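Local coordinates for conserved membrane protein (Chlamydia abortus, PDB 6GZU) that probably acts as a secreted virulence effector, a zinc-containing CE-clan cysteine peptidase combining deubiquitinase with acetyltransferase activity and linked to fragmentation of the Golgi, at residues 24-27 with 28-31; 81-84 with 85-88; 177-180 with 181-185. One frame throughout, in Å; residues are numbered along the deposited sequence.

Contact 1: residues 24-27 with 28-31; sequences STHL and IRLS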
ATOM      1  N   SER A  24       6.624  -5.468  -3.723  1.00 21.21           N
ATOM      2  CA  SER A  24       6.620  -6.071  -2.391  1.00 21.75           C
ATOM      3  C   SER A  24       8.032  -6.254  -1.852  1.00 21.16           C
ATOM      4  O   SER A  24       8.228  -6.143  -0.645  1.00 21.91           O
ATOM      5  CB  SER A  24       5.902  -7.415  -2.426  1.00 23.51           C
ATOM      6  OG  SER A  24       4.518  -7.209  -2.635  1.00 24.03           O
ATOM      7  N   THR A  25       8.992  -6.525  -2.725  1.00 21.48           N
ATOM      8  CA  THR A  25      10.380  -6.668  -2.296  1.00 21.14           C
ATOM      9  C   THR A  25      10.838  -5.341  -1.710  1.00 20.75           C
ATOM     10  O   THR A  25      11.530  -5.339  -0.692  1.00 21.61           O
ATOM     11  CB  THR A  25      11.274  -7.084  -3.490  1.00 22.94           C
ATOM     12  OG1 THR A  25      10.897  -8.404  -3.886  1.00 24.61           O
ATOM     13  CG2 THR A  25      12.787  -7.131  -3.147  1.00 25.63           C
ATOM     14  N   HIS A  26      10.522  -4.221  -2.374  1.00 20.62           N
ATOM     15  CA  HIS A  26      10.898  -2.929  -1.807  1.00 20.97           C
ATOM     16  C   HIS A  26      10.221  -2.632  -0.476  1.00 20.62           C
ATOM     17  O   HIS A  26      10.835  -2.043   0.414  1.00 22.06           O
ATOM     18  CB  HIS A  26      10.758  -1.764  -2.804  1.00 20.76           C
ATOM     19  CG  HIS A  26      11.570  -0.574  -2.403  1.00 22.41           C
ATOM     20  ND1 HIS A  26      12.953  -0.617  -2.365  1.00 24.90           N
ATOM     21  CD2 HIS A  26      11.205   0.652  -1.959  1.00 22.48           C
ATOM     22  CE1 HIS A  26      13.402   0.558  -1.950  1.00 25.50           C
ATOM     23  NE2 HIS A  26      12.360   1.334  -1.676  1.00 24.13           N
ATOM     24  N   LEU A  27       8.951  -2.995  -0.341  1.00 20.13           N
ATOM     25  CA  LEU A  27       8.266  -2.840   0.949  1.00 19.57           C
ATOM     26  C   LEU A  27       8.970  -3.630   2.040  1.00 20.89           C
ATOM     27  O   LEU A  27       9.206  -3.107   3.132  1.00 21.56           O
ATOM     28  CB  LEU A  27       6.774  -3.184   0.837  1.00 21.78           C
ATOM     29  CG  LEU A  27       5.875  -2.089   0.248  1.00 23.89           C
ATOM     30  CD1 LEU A  27       6.327  -1.329  -0.938  1.00 29.46           C
ATOM     31  CD2 LEU A  27       4.484  -2.743   0.020  1.00 27.20           C
ATOM     32  N   ILE A  28       9.383  -4.866   1.750  1.00 21.42           N
ATOM     33  CA  ILE A  28      10.106  -5.660   2.730  1.00 22.23           C
ATOM     34  C   ILE A  28      11.458  -5.009   3.060  1.00 21.55           C
ATOM     35  O   ILE A  28      11.865  -4.941   4.239  1.00 22.23           O
ATOM     36  CB  ILE A  28      10.324  -7.129   2.234  1.00 22.06           C
ATOM     37  CG1 ILE A  28       8.995  -7.904   2.217  1.00 22.85           C
ATOM     38  CG2 ILE A  28      11.376  -7.893   3.091  1.00 22.07           C
ATOM     39  CD1 ILE A  28       8.352  -8.082   3.633  1.00 21.63           C
ATOM     40  N   ARG A  29      12.171  -4.541   2.034  1.00 22.40           N
ATOM     41  CA  ARG A  29      13.409  -3.785   2.251  1.00 23.15           C
ATOM     42  C   ARG A  29      13.155  -2.599   3.212  1.00 23.38           C
ATOM     43  O   ARG A  29      13.875  -2.424   4.200  1.00 23.30           O
ATOM     44  CB  ARG A  29      13.928  -3.307   0.905  1.00 25.30           C
ATOM     45  CG  ARG A  29      15.191  -2.522   0.888  1.00 28.27           C
ATOM     46  CD  ARG A  29      15.549  -2.176  -0.583  1.00 28.03           C
ATOM     47  NE  ARG A  29      15.925  -3.321  -1.401  1.00 28.81           N
ATOM     48  CZ  ARG A  29      15.310  -3.774  -2.499  1.00 29.00           C
ATOM     49  NH1 ARG A  29      14.213  -3.190  -2.998  1.00 27.51           N
ATOM     50  NH2 ARG A  29      15.797  -4.864  -3.101  1.00 32.18           N
ATOM     51  N   LEU A  30      12.107  -1.825   2.943  1.00 22.24           N
ATOM     52  CA  LEU A  30      11.746  -0.708   3.817  1.00 21.64           C
ATOM     53  C   LEU A  30      11.373  -1.154   5.214  1.00 22.62           C
ATOM     54  O   LEU A  30      11.686  -0.461   6.185  1.00 24.09           O
ATOM     55  CB  LEU A  30      10.608   0.122   3.197  1.00 22.19           C
ATOM     56  CG  LEU A  30      11.101   0.927   2.003  1.00 22.28           C
ATOM     57  CD1 LEU A  30       9.898   1.539   1.292  1.00 21.81           C
ATOM     58  CD2 LEU A  30      12.079   1.991   2.421  1.00 23.63           C
ATOM     59  N   SER A  31      10.728  -2.310   5.337  1.00 21.60           N
ATOM     60  CA  SER A  31      10.323  -2.796   6.660  1.00 22.02           C
ATOM     61  C   SER A  31      11.521  -3.149   7.509  1.00 23.30           C
ATOM     62  O   SER A  31      11.396  -3.188   8.725  1.00 24.54           O
ATOM     63  CB  SER A  31       9.374  -4.002   6.555  1.00 23.68           C
ATOM     64  OG  SER A  31      10.108  -5.195   6.292  1.00 25.09           O
TER
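His26 and Arg29, three residues apart on helix 20-33, are tied together by a side-chain hydrogen bond from Arg29 NH1 to His26 ND1, 2.9 Å long with an N-H...N angle of 158°. The donor arrives at the edge of the imidazole, close to its plane, and ND1 lies almost in the plane of the guanidinium as well, although the two flat groups are turned 41° against each other. The arginine gets there by running extended through CB, CG and CD and then bending at chi3 (-68°), which turns NH1 in toward His26. Its CD comes within 3.5 Å of His26 ND1 on the way. The carbonyl oxygen of Thr25 sits over one face of the guanidinium, offset toward the rim, and the same oxygen accepts the backbone Arg29 N at 2.9 Å. Thr25 CG2 is 3.8 Å from Arg29 NH2.

With ND1 accepting, the imidazole probably carries its proton on NE2, which is hydrogen-bonded to Asp213 of helix 204-217; Arg29 NE is held by the carbonyl of Arg245. Leu30 CD1 approaches the ring obliquely, 3.6 Å from His26 CD2. Leu27 contributes through its backbone, Leu27 O taking Ser31 N at 2.8 Å, while its side chain packs on Leu212. This is regular alpha-helical i to i+4 bonding with an i to i+3 side-chain bridge laid over it, where His26, Leu27 and Leu30 face helix 204-217 and Arg29 turns to the loop that carries Arg245.

Contact 2: residues 81-84 with 85-88; sequences QNNY and QDYP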
ATOM      1  N   GLN A  81      -1.122 -14.906  11.449  1.00 38.44           N
ATOM      2  CA  GLN A  81      -0.233 -15.920  11.990  1.00 40.90           C
ATOM      3  C   GLN A  81      -0.342 -17.229  11.200  1.00 44.13           C
ATOM      4  O   GLN A  81      -1.412 -17.579  10.683  1.00 46.70           O
ATOM      5  CB  GLN A  81      -0.481 -16.066  13.496  1.00 42.15           C
ATOM      6  CG  GLN A  81      -0.111 -14.773  14.256  1.00 42.83           C
ATOM      7  N   ASN A  82       0.777 -17.932  11.079  1.00 45.12           N
ATOM      8  CA  ASN A  82       0.781 -19.225  10.402  1.00 44.88           C
ATOM      9  C   ASN A  82       0.273 -19.129   8.963  1.00 41.36           C
ATOM     10  O   ASN A  82      -0.347 -20.050   8.438  1.00 42.35           O
ATOM     11  CB  ASN A  82      -0.039 -20.236  11.210  1.00 48.11           C
ATOM     12  CG  ASN A  82       0.549 -21.605  11.169  1.00 49.47           C
ATOM     13  N   ASN A  83       0.520 -17.997   8.331  1.00 35.36           N
ATOM     14  CA  ASN A  83       0.133 -17.827   6.931  1.00 31.72           C
ATOM     15  C   ASN A  83       1.365 -17.484   6.111  1.00 29.61           C
ATOM     16  O   ASN A  83       1.769 -16.329   6.044  1.00 27.74           O
ATOM     17  CB  ASN A  83      -0.957 -16.755   6.776  1.00 32.76           C
ATOM     18  CG  ASN A  83      -1.405 -16.570   5.345  1.00 34.81           C
ATOM     19  OD1 ASN A  83      -0.730 -16.968   4.396  1.00 34.90           O
ATOM     20  ND2 ASN A  83      -2.539 -15.934   5.180  1.00 35.14           N
ATOM     21  N   TYR A  84       1.950 -18.485   5.465  1.00 28.49           N
ATOM     22  CA  TYR A  84       3.210 -18.305   4.765  1.00 28.33           C
ATOM     23  C   TYR A  84       3.028 -18.007   3.296  1.00 27.31           C
ATOM     24  O   TYR A  84       4.003 -17.845   2.579  1.00 29.47           O
ATOM     25  CB  TYR A  84       4.080 -19.557   4.957  1.00 30.35           C
ATOM     26  CG  TYR A  84       4.496 -19.717   6.377  1.00 34.62           C
ATOM     27  CD1 TYR A  84       5.624 -19.064   6.871  1.00 36.28           C
ATOM     28  CD2 TYR A  84       3.766 -20.500   7.229  1.00 36.61           C
ATOM     29  CE1 TYR A  84       6.000 -19.202   8.190  1.00 38.78           C
ATOM     30  CE2 TYR A  84       4.142 -20.667   8.537  1.00 37.77           C
ATOM     31  CZ  TYR A  84       5.235 -20.008   9.017  1.00 38.79           C
ATOM     32  OH  TYR A  84       5.541 -20.188  10.336  1.00 41.57           O
ATOM     33  N   GLN A  85       1.782 -17.878   2.843  1.00 27.70           N
ATOM     34  CA  GLN A  85       1.506 -17.502   1.474  1.00 29.04           C
ATOM     35  C   GLN A  85       1.335 -15.998   1.398  1.00 26.25           C
ATOM     36  O   GLN A  85       1.993 -15.329   0.605  1.00 27.11           O
ATOM     37  CB  GLN A  85       0.246 -18.180   1.001  1.00 32.32           C
ATOM     38  CG  GLN A  85      -0.136 -17.835  -0.418  1.00 37.43           C
ATOM     39  CD  GLN A  85      -1.299 -18.674  -0.859  1.00 43.09           C
ATOM     40  OE1 GLN A  85      -2.414 -18.528  -0.333  1.00 46.27           O
ATOM     41  NE2 GLN A  85      -1.052 -19.592  -1.800  1.00 43.99           N
ATOM     42  N   ASP A  86       0.462 -15.448   2.240  1.00 25.75           N
ATOM     43  CA  ASP A  86       0.297 -13.994   2.295  1.00 24.36           C
ATOM     44  C   ASP A  86       1.287 -13.296   3.225  1.00 23.38           C
ATOM     45  O   ASP A  86       1.751 -12.198   2.927  1.00 22.59           O
ATOM     46  CB  ASP A  86      -1.101 -13.631   2.783  1.00 26.27           C
ATOM     47  CG  ASP A  86      -2.183 -14.141   1.879  1.00 29.44           C
ATOM     48  OD1 ASP A  86      -2.423 -13.492   0.838  1.00 30.04           O
ATOM     49  OD2 ASP A  86      -2.840 -15.140   2.246  1.00 31.82           O
ATOM     50  N   TYR A  87       1.561 -13.905   4.377  1.00 22.86           N
ATOM     51  CA  TYR A  87       2.321 -13.221   5.435  1.00 23.27           C
ATOM     52  C   TYR A  87       3.492 -14.007   5.991  1.00 24.32           C
ATOM     53  O   TYR A  87       3.621 -14.113   7.202  1.00 25.63           O
ATOM     54  CB  TYR A  87       1.396 -12.798   6.608  1.00 23.78           C
ATOM     55  CG  TYR A  87       0.153 -12.067   6.156  1.00 23.36           C
ATOM     56  CD1 TYR A  87       0.226 -10.772   5.673  1.00 23.90           C
ATOM     57  CD2 TYR A  87      -1.115 -12.679   6.220  1.00 23.50           C
ATOM     58  CE1 TYR A  87      -0.916 -10.103   5.238  1.00 22.61           C
ATOM     59  CE2 TYR A  87      -2.271 -12.017   5.786  1.00 24.86           C
ATOM     60  CZ  TYR A  87      -2.153 -10.733   5.302  1.00 23.12           C
ATOM     61  OH  TYR A  87      -3.273 -10.095   4.852  1.00 25.51           O
ATOM     62  N   PRO A  88       4.384 -14.514   5.137  1.00 24.46           N
ATOM     63  CA  PRO A  88       5.511 -15.245   5.733  1.00 25.31           C
ATOM     64  C   PRO A  88       6.402 -14.309   6.554  1.00 24.70           C
ATOM     65  O   PRO A  88       7.060 -14.755   7.494  1.00 26.50           O
ATOM     66  CB  PRO A  88       6.271 -15.754   4.507  1.00 24.95           C
ATOM     67  CG  PRO A  88       5.892 -14.761   3.380  1.00 23.40           C
ATOM     68  CD  PRO A  88       4.466 -14.404   3.670  1.00 23.88           C
TER
HETATM   69  O   HOH W   1       2.335 -15.729   9.180  1.00 29.37           O
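An Asx turn starting at Asn83 bends the loop toward Gln85 and Asp86, within the long connection between strands 68-69 and 100-107 that also carries zinc ligands. Asn83 CG is anti to the backbone N (chi1 -179°), which carries the amide forward over the turn. There Asn83 OD1 accepts two backbone N-H groups: Gln85 N at 3.1 Å, lying in the carbonyl plane, and Asp86 N at 2.9 Å, which comes from above that plane but gives the straighter bond, 162° at the hydrogen. The other end of the amide is occupied too. Asn83 ND2 donates in its own plane to Asp86 OD2 at 3.1 Å, meeting the carboxylate on its anti side, and the amide and carboxylate planes stand 80° apart. With the oxygen accepting and the nitrogen donating, the amide is fixed in its rotation and its two ends are told apart.

Asp86 is secured from behind as well, because its OD1 is hydrogen-bonded to Ser41 OG. Beyond the turn the chain comes to Tyr87, whose ring meets His80, one of the four zinc ligands with His60, Cys78 and Cys95, edge-to-face; this places the turn next to a zinc ligand, the Tyr87 side chain being about 8 Å from the zinc ion. Asn83 ND2 approaches the Tyr87 ring obliquely, 3.7 Å from CD2. One water bridges the two limbs, accepting from Asn83 N at 3.0 Å and lying 2.9 Å from Tyr87 O, to which it probably donates. Toward helix 252-257, Tyr84 and Pro88 run alongside each other head to tail, and both side chains touch Cys253 of that helix.

Contact 3: residues 177-180 with 181-185; sequences YPDA and NGALS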
ATOM      1  N   TYR A 177      -9.589   5.096  16.290  1.00 21.57           N
ATOM      2  CA  TYR A 177      -8.407   5.841  16.734  1.00 21.19           C
ATOM      3  C   TYR A 177      -8.831   7.278  16.931  1.00 22.18           C
ATOM      4  O   TYR A 177      -8.895   8.030  15.950  1.00 22.68           O
ATOM      5  CB  TYR A 177      -7.301   5.753  15.692  1.00 21.70           C
ATOM      6  CG  TYR A 177      -6.867   4.317  15.492  1.00 22.31           C
ATOM      7  CD1 TYR A 177      -5.882   3.753  16.269  1.00 25.28           C
ATOM      8  CD2 TYR A 177      -7.510   3.504  14.535  1.00 25.02           C
ATOM      9  CE1 TYR A 177      -5.521   2.450  16.080  1.00 28.16           C
ATOM     10  CE2 TYR A 177      -7.168   2.207  14.343  1.00 27.91           C
ATOM     11  CZ  TYR A 177      -6.173   1.666  15.136  1.00 29.15           C
ATOM     12  OH  TYR A 177      -5.736   0.365  15.043  1.00 34.75           O
ATOM     13  N   PRO A 178      -9.130   7.671  18.167  1.00 21.78           N
ATOM     14  CA  PRO A 178      -9.709   9.031  18.339  1.00 21.96           C
ATOM     15  C   PRO A 178      -8.730  10.169  18.076  1.00 21.81           C
ATOM     16  O   PRO A 178      -7.506   9.958  18.102  1.00 22.97           O
ATOM     17  CB  PRO A 178     -10.128   9.047  19.834  1.00 22.87           C
ATOM     18  CG  PRO A 178     -10.224   7.624  20.185  1.00 22.68           C
ATOM     19  CD  PRO A 178      -9.079   6.959  19.455  1.00 21.92           C
ATOM     20  N   ASP A 179      -9.254  11.370  17.823  1.00 22.24           N
ATOM     21  CA  ASP A 179      -8.412  12.541  17.703  1.00 24.09           C
ATOM     22  C   ASP A 179      -8.093  13.159  19.066  1.00 23.62           C
ATOM     23  O   ASP A 179      -8.598  12.716  20.139  1.00 24.52           O
ATOM     24  CB  ASP A 179      -9.004  13.563  16.709  1.00 25.72           C
ATOM     25  CG  ASP A 179     -10.282  14.199  17.188  1.00 27.59           C
ATOM     26  OD1 ASP A 179     -10.425  14.534  18.386  1.00 26.65           O
ATOM     27  OD2 ASP A 179     -11.157  14.497  16.320  1.00 31.00           O
ATOM     28  N   ALA A 180      -7.228  14.172  19.032  1.00 25.60           N
ATOM     29  CA  ALA A 180      -6.723  14.785  20.256  1.00 25.71           C
ATOM     30  C   ALA A 180      -7.782  15.537  21.021  1.00 24.84           C
ATOM     31  O   ALA A 180      -7.585  15.838  22.211  1.00 25.90           O
ATOM     32  CB  ALA A 180      -5.542  15.707  19.957  1.00 29.45           C
ATOM     33  N   ASN A 181      -8.893  15.858  20.359  1.00 25.59           N
ATOM     34  CA  ASN A 181     -10.029  16.522  21.006  1.00 26.57           C
ATOM     35  C   ASN A 181     -10.983  15.553  21.665  1.00 25.94           C
ATOM     36  O   ASN A 181     -11.955  15.964  22.323  1.00 27.22           O
ATOM     37  CB  ASN A 181     -10.762  17.315  19.949  1.00 29.34           C
ATOM     38  CG  ASN A 181      -9.941  18.471  19.440  1.00 34.71           C
ATOM     39  OD1 ASN A 181      -9.142  19.046  20.183  1.00 36.24           O
ATOM     40  ND2 ASN A 181     -10.126  18.829  18.188  1.00 37.90           N
ATOM     41  N   GLY A 182     -10.665  14.265  21.582  1.00 24.48           N
ATOM     42  CA  GLY A 182     -11.569  13.266  22.124  1.00 25.86           C
ATOM     43  C   GLY A 182     -12.735  12.994  21.179  1.00 26.23           C
ATOM     44  O   GLY A 182     -13.736  12.432  21.581  1.00 29.03           O
ATOM     45  N   ALA A 183     -12.617  13.370  19.904  1.00 24.87           N
ATOM     46  CA  ALA A 183     -13.681  13.125  18.943  1.00 26.15           C
ATOM     47  C   ALA A 183     -13.317  11.969  18.015  1.00 24.36           C
ATOM     48  O   ALA A 183     -12.145  11.605  17.873  1.00 26.18           O
ATOM     49  CB  ALA A 183     -13.964  14.394  18.108  1.00 27.95           C
ATOM     50  N   LEU A 184     -14.319  11.374  17.395  1.00 25.41           N
ATOM     51  CA  LEU A 184     -14.124  10.299  16.440  1.00 24.50           C
ATOM     52  C   LEU A 184     -14.169  10.783  15.002  1.00 25.73           C
ATOM     53  O   LEU A 184     -14.890  10.225  14.153  1.00 28.31           O
ATOM     54  CB  LEU A 184     -15.180   9.219  16.696  1.00 24.07           C
ATOM     55  CG  LEU A 184     -15.117   8.759  18.149  1.00 25.48           C
ATOM     56  CD1 LEU A 184     -16.161   7.669  18.376  1.00 29.24           C
ATOM     57  CD2 LEU A 184     -13.704   8.226  18.450  1.00 25.34           C
ATOM     58  N   SER A 185     -13.405  11.832  14.732  1.00 24.44           N
ATOM     59  CA  SER A 185     -13.399  12.476  13.411  1.00 25.11           C
ATOM     60  C   SER A 185     -12.737  11.586  12.367  1.00 23.68           C
ATOM     61  O   SER A 185     -11.811  10.844  12.674  1.00 24.16           O
ATOM     62  CB  SER A 185     -12.635  13.798  13.524  1.00 27.78           C
ATOM     63  OG  SER A 185     -11.282  13.596  13.935  1.00 27.76           O
TER
HETATM   64  O   HOH W   2     -12.022  17.030  16.492  1.00 33.59           O
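Asp179 opens a type I beta turn that closes at Gly182, where the backbone swings to a positive phi of 79°, Gly182 and Ala183 facing Asp179 in the manner of a G1 beta bulge. The bonds follow the 3:5 hairpin pattern: Gly182 N donates to Asp179 O at 3.0 Å, and Asp179 N returns a nearly straight bond (169°) to Ala183 O at 2.9 Å. The flanks are not regular strands, and the turn projects from the surface in the loop between helix 159-174 and strand 188-191, inside the Ulp1-family catalytic region.

The carboxylate of Asp179 meets several further donors. Its CG stands between the backbone N and the carbonyl carbon (chi1 68°), which swings the carboxylate across to the second limb. Asp179 OD1 takes Ala183 N at 2.9 Å, from well above the carboxylate plane, and more weakly Asn181 N at 2.8 Å. Asp179 OD2 serves a different set: Ser185 OG donates to its anti lone pair over only 2.6 Å, and a water donates to the same oxygen at 2.7 Å. That water in turn accepts from Asn181 ND2, so the asparagine amide is linked to the carboxylate indirectly. Both carboxylate oxygens are therefore well supplied with donors, and the guanidinium of Arg145, which holds the carbonyls of Tyr177 and Ser185, lies nearby. At the base of the loop Pro178 and Leu184 pack flank to flank, with Pro178 CB 3.9 Å from Leu184 CD2.

Contact 1 belongs to the interior and contact 3 to the surface, with contact 2 partly buried, Tyr84 and Pro88 resting on helix 252-257. None of the three touches another, and they hold different elements: a buried contact within one helix, a loop beside the zinc site, and a protruding turn. Contacts 1 and 2 are the nearer pair, their centres about 16 Å apart, whereas the centre of contact 3 lies about 31 and 33 Å from theirs. In the helix the backbone bonds itself and the side chains add an arginine-histidine bridge; in the two loops a single side chain, Asn83 or Asp179, accepts backbone N-H groups of the turn, and water joins in.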